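Local coordinates for protein diaminopropionate ammonia-lyase (Escherichia coli, PDB 4D9I) that breaks down both stereoisomers of 2,3-diaminopropionate to pyruvate and ammonia, using pyridoxal 5'-phosphate as cofactor, at residues Q148-A153 with G378-K383. Residues are numbered along the deposited sequence; the frame is centred on the assembly and turned at random.
Sequences QERVDA and GDTDVK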
ATOM      1  N   GLN B 148     -11.367  20.683   2.749  1.00 53.22           N
ATOM      2  CA  GLN B 148     -10.922  21.636   3.769  1.00 54.00           C
ATOM      3  C   GLN B 148      -9.400  21.677   3.913  1.00 50.71           C
ATOM      4  O   GLN B 148      -8.824  22.742   4.144  1.00 50.26           O
ATOM      5  CB  GLN B 148     -11.566  21.310   5.120  1.00 58.51           C
ATOM      6  CG  GLN B 148     -11.459  22.425   6.150  1.00 60.70           C
ATOM      7  CD  GLN B 148     -12.320  23.622   5.803  1.00 62.19           C
ATOM      8  OE1 GLN B 148     -11.814  24.686   5.450  1.00 59.78           O
ATOM      9  NE2 GLN B 148     -13.637  23.445   5.897  1.00 66.03           N
ATOM     10  N   GLU B 149      -8.754  20.522   3.774  1.00 48.67           N
ATOM     11  CA  GLU B 149      -7.296  20.454   3.869  1.00 46.10           C
ATOM     12  C   GLU B 149      -6.600  21.315   2.823  1.00 42.61           C
ATOM     13  O   GLU B 149      -5.593  21.956   3.117  1.00 41.75           O
ATOM     14  CB  GLU B 149      -6.793  19.012   3.751  1.00 44.92           C
ATOM     15  CG  GLU B 149      -5.300  18.880   4.024  1.00 43.51           C
ATOM     16  CD  GLU B 149      -4.761  17.466   3.847  1.00 42.19           C
ATOM     17  OE1 GLU B 149      -5.549  16.528   3.646  1.00 43.38           O
ATOM     18  OE2 GLU B 149      -3.535  17.300   3.922  1.00 40.89           O
ATOM     19  N   ARG B 150      -7.129  21.320   1.606  1.00 41.15           N
ATOM     20  CA  ARG B 150      -6.519  22.084   0.529  1.00 38.21           C
ATOM     21  C   ARG B 150      -6.720  23.597   0.748  1.00 39.26           C
ATOM     22  O   ARG B 150      -5.810  24.400   0.482  1.00 37.93           O
ATOM     23  CB  ARG B 150      -7.051  21.629  -0.832  1.00 37.08           C
ATOM     24  CG  ARG B 150      -6.672  20.207  -1.206  1.00 36.21           C
ATOM     25  CD  ARG B 150      -7.259  19.816  -2.550  1.00 35.71           C
ATOM     26  NE  ARG B 150      -6.649  18.583  -3.021  1.00 34.33           N
ATOM     27  CZ  ARG B 150      -7.299  17.461  -3.323  1.00 35.36           C
ATOM     28  NH1 ARG B 150      -8.621  17.384  -3.254  1.00 38.11           N
ATOM     29  NH2 ARG B 150      -6.603  16.413  -3.733  1.00 34.03           N
ATOM     30  N   VAL B 151      -7.897  23.967   1.251  1.00 42.29           N
ATOM     31  CA  VAL B 151      -8.195  25.338   1.680  1.00 43.84           C
ATOM     32  C   VAL B 151      -7.159  25.766   2.712  1.00 43.80           C
ATOM     33  O   VAL B 151      -6.499  26.795   2.566  1.00 42.18           O
ATOM     34  CB  VAL B 151      -9.619  25.438   2.290  1.00 48.06           C
ATOM     35  CG1 VAL B 151      -9.860  26.807   2.904  1.00 50.33           C
ATOM     36  CG2 VAL B 151     -10.670  25.107   1.241  1.00 48.54           C
ATOM     37  N   ASP B 152      -7.001  24.926   3.732  1.00 45.55           N
ATOM     38  CA  ASP B 152      -6.079  25.192   4.823  1.00 46.70           C
ATOM     39  C   ASP B 152      -4.617  25.295   4.364  1.00 43.20           C
ATOM     40  O   ASP B 152      -3.872  26.125   4.888  1.00 43.96           O
ATOM     41  CB  ASP B 152      -6.286  24.162   5.954  1.00 49.98           C
ATOM     42  CG  ASP B 152      -7.601  24.393   6.717  1.00 54.81           C
ATOM     43  OD1 ASP B 152      -8.224  25.456   6.520  1.00 55.58           O
ATOM     44  OD2 ASP B 152      -8.028  23.510   7.501  1.00 58.29           O
ATOM     45  N   ALA B 153      -4.221  24.493   3.376  1.00 39.67           N
ATOM     46  CA  ALA B 153      -2.858  24.555   2.816  1.00 36.75           C
ATOM     47  C   ALA B 153      -2.574  25.941   2.256  1.00 35.51           C
ATOM     48  O   ALA B 153      -1.485  26.474   2.399  1.00 34.92           O
ATOM     49  CB  ALA B 153      -2.657  23.507   1.724  1.00 33.82           C
ATOM     50  N   GLY B 378       1.254  13.995  -4.604  1.00 20.38           N
ATOM     51  CA  GLY B 378       1.110  12.996  -3.554  1.00 20.72           C
ATOM     52  C   GLY B 378      -0.278  13.076  -2.939  1.00 22.22           C
ATOM     53  O   GLY B 378      -1.247  13.482  -3.606  1.00 22.35           O
ATOM     54  N   ASP B 379      -0.359  12.733  -1.655  1.00 23.23           N
ATOM     55  CA  ASP B 379      -1.613  12.708  -0.921  1.00 25.09           C
ATOM     56  C   ASP B 379      -2.031  14.110  -0.464  1.00 26.47           C
ATOM     57  O   ASP B 379      -2.042  14.427   0.734  1.00 27.71           O
ATOM     58  CB  ASP B 379      -1.511  11.740   0.271  1.00 26.08           C
ATOM     59  CG  ASP B 379      -0.317  12.029   1.164  1.00 27.55           C
ATOM     60  OD1 ASP B 379       0.576  12.806   0.755  1.00 28.58           O
ATOM     61  OD2 ASP B 379      -0.254  11.471   2.274  1.00 29.11           O
ATOM     62  N   THR B 380      -2.391  14.950  -1.429  1.00 26.21           N
ATOM     63  CA  THR B 380      -2.781  16.305  -1.125  1.00 27.58           C
ATOM     64  C   THR B 380      -4.097  16.360  -0.335  1.00 29.63           C
ATOM     65  O   THR B 380      -4.369  17.345   0.324  1.00 31.76           O
ATOM     66  CB  THR B 380      -2.847  17.145  -2.412  1.00 27.26           C
ATOM     67  OG1 THR B 380      -3.709  16.496  -3.347  1.00 26.57           O
ATOM     68  CG2 THR B 380      -1.449  17.277  -3.019  1.00 25.47           C
ATOM     69  N   ASP B 381      -4.900  15.300  -0.421  1.00 29.28           N
ATOM     70  CA  ASP B 381      -6.080  15.115   0.402  1.00 31.45           C
ATOM     71  C   ASP B 381      -5.884  13.793   1.180  1.00 31.00           C
ATOM     72  O   ASP B 381      -6.173  12.722   0.651  1.00 29.80           O
ATOM     73  CB  ASP B 381      -7.342  15.050  -0.476  1.00 32.32           C
ATOM     74  CG  ASP B 381      -8.625  14.806   0.326  1.00 35.00           C
ATOM     75  OD1 ASP B 381      -8.565  14.371   1.492  1.00 35.74           O
ATOM     76  OD2 ASP B 381      -9.718  15.031  -0.223  1.00 37.16           O
ATOM     77  N   VAL B 382      -5.390  13.880   2.414  1.00 31.81           N
ATOM     78  CA  VAL B 382      -5.004  12.662   3.146  1.00 31.95           C
ATOM     79  C   VAL B 382      -6.203  11.774   3.503  1.00 33.27           C
ATOM     80  O   VAL B 382      -6.067  10.540   3.594  1.00 32.39           O
ATOM     81  CB  VAL B 382      -4.115  12.946   4.383  1.00 32.93           C
ATOM     82  CG1 VAL B 382      -2.840  13.668   3.978  1.00 32.20           C
ATOM     83  CG2 VAL B 382      -4.870  13.737   5.435  1.00 35.93           C
ATOM     84  N   LYS B 383      -7.361  12.414   3.707  1.00 35.38           N
ATOM     85  CA  LYS B 383      -8.617  11.730   4.008  1.00 37.23           C
ATOM     86  C   LYS B 383      -8.973  10.806   2.851  1.00 35.37           C
ATOM     87  O   LYS B 383      -9.144   9.608   3.033  1.00 34.79           O
ATOM     88  CB  LYS B 383      -9.737  12.761   4.211  1.00 40.40           C
ATOM     89  CG  LYS B 383     -10.955  12.254   4.958  1.00 43.37           C
ATOM     90  CD  LYS B 383     -11.805  13.444   5.400  1.00 46.74           C
ATOM     91  CE  LYS B 383     -13.101  13.008   6.064  1.00 50.59           C
ATOM     92  NZ  LYS B 383     -13.826  12.009   5.223  1.00 50.94           N
TER
HETATM   93  O   HOH W   1      -8.152  15.725   3.602  1.00 29.38           O
HETATM   94  O   HOH W   2      -1.740  16.460   2.250  1.00 30.80           O
HETATM   95  O   HOH W   3     -10.111  15.031  -2.843  1.00 40.73           O
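Glu149 meets Val382, and Arg150 meets Thr380, where the first turn of helix 148-155 faces the loop that leads into helix 382-389. The Glu149 chain runs straight out, with CG anti to the backbone N (chi1 -173°), and Val382 N donates to Glu149 OE1 at 2.9 Å on the syn side of the carboxylate, slightly out of plane. The two side chains cross at about a right angle, Val382 CG2 lying 3.4 Å from Glu149 OE1. A water gives one hydrogen bond to Glu149 OE2 and another to Asp379 O; a second water donates to both Glu149 OE1 and Asp381 OD1, linking two like-charged carboxylates. Arg150 NH2 donates to Thr380 OG1 (2.9 Å, 162°), which lies at the guanidinium edge and is also hydrogen-bonded to Glu377. Asp381 CB sits over one guanidinium face, 3.6 Å from Arg150 NH2. Asp381 OD2 lies well out of the guanidinium plane, and its long 4.0 Å salt bridge with Arg150 NH1 is a matter of charge alone; a water accepts from NH1 and donates to OD2. An alanine in place of Arg150 would probably leave Thr380 OG1 without this donor and the Asp381 carboxylate without its nearby positive charge. Asp381 is the N-cap of helix 382-389, its OD1 accepting from His384 N; the contact thus joins that helix start to the smaller, four-stranded parallel-sheet domain of this fold type II enzyme, with the Arg150 side chain about 6 Å from that of Asp120, the proposed proton acceptor for the L-isomer.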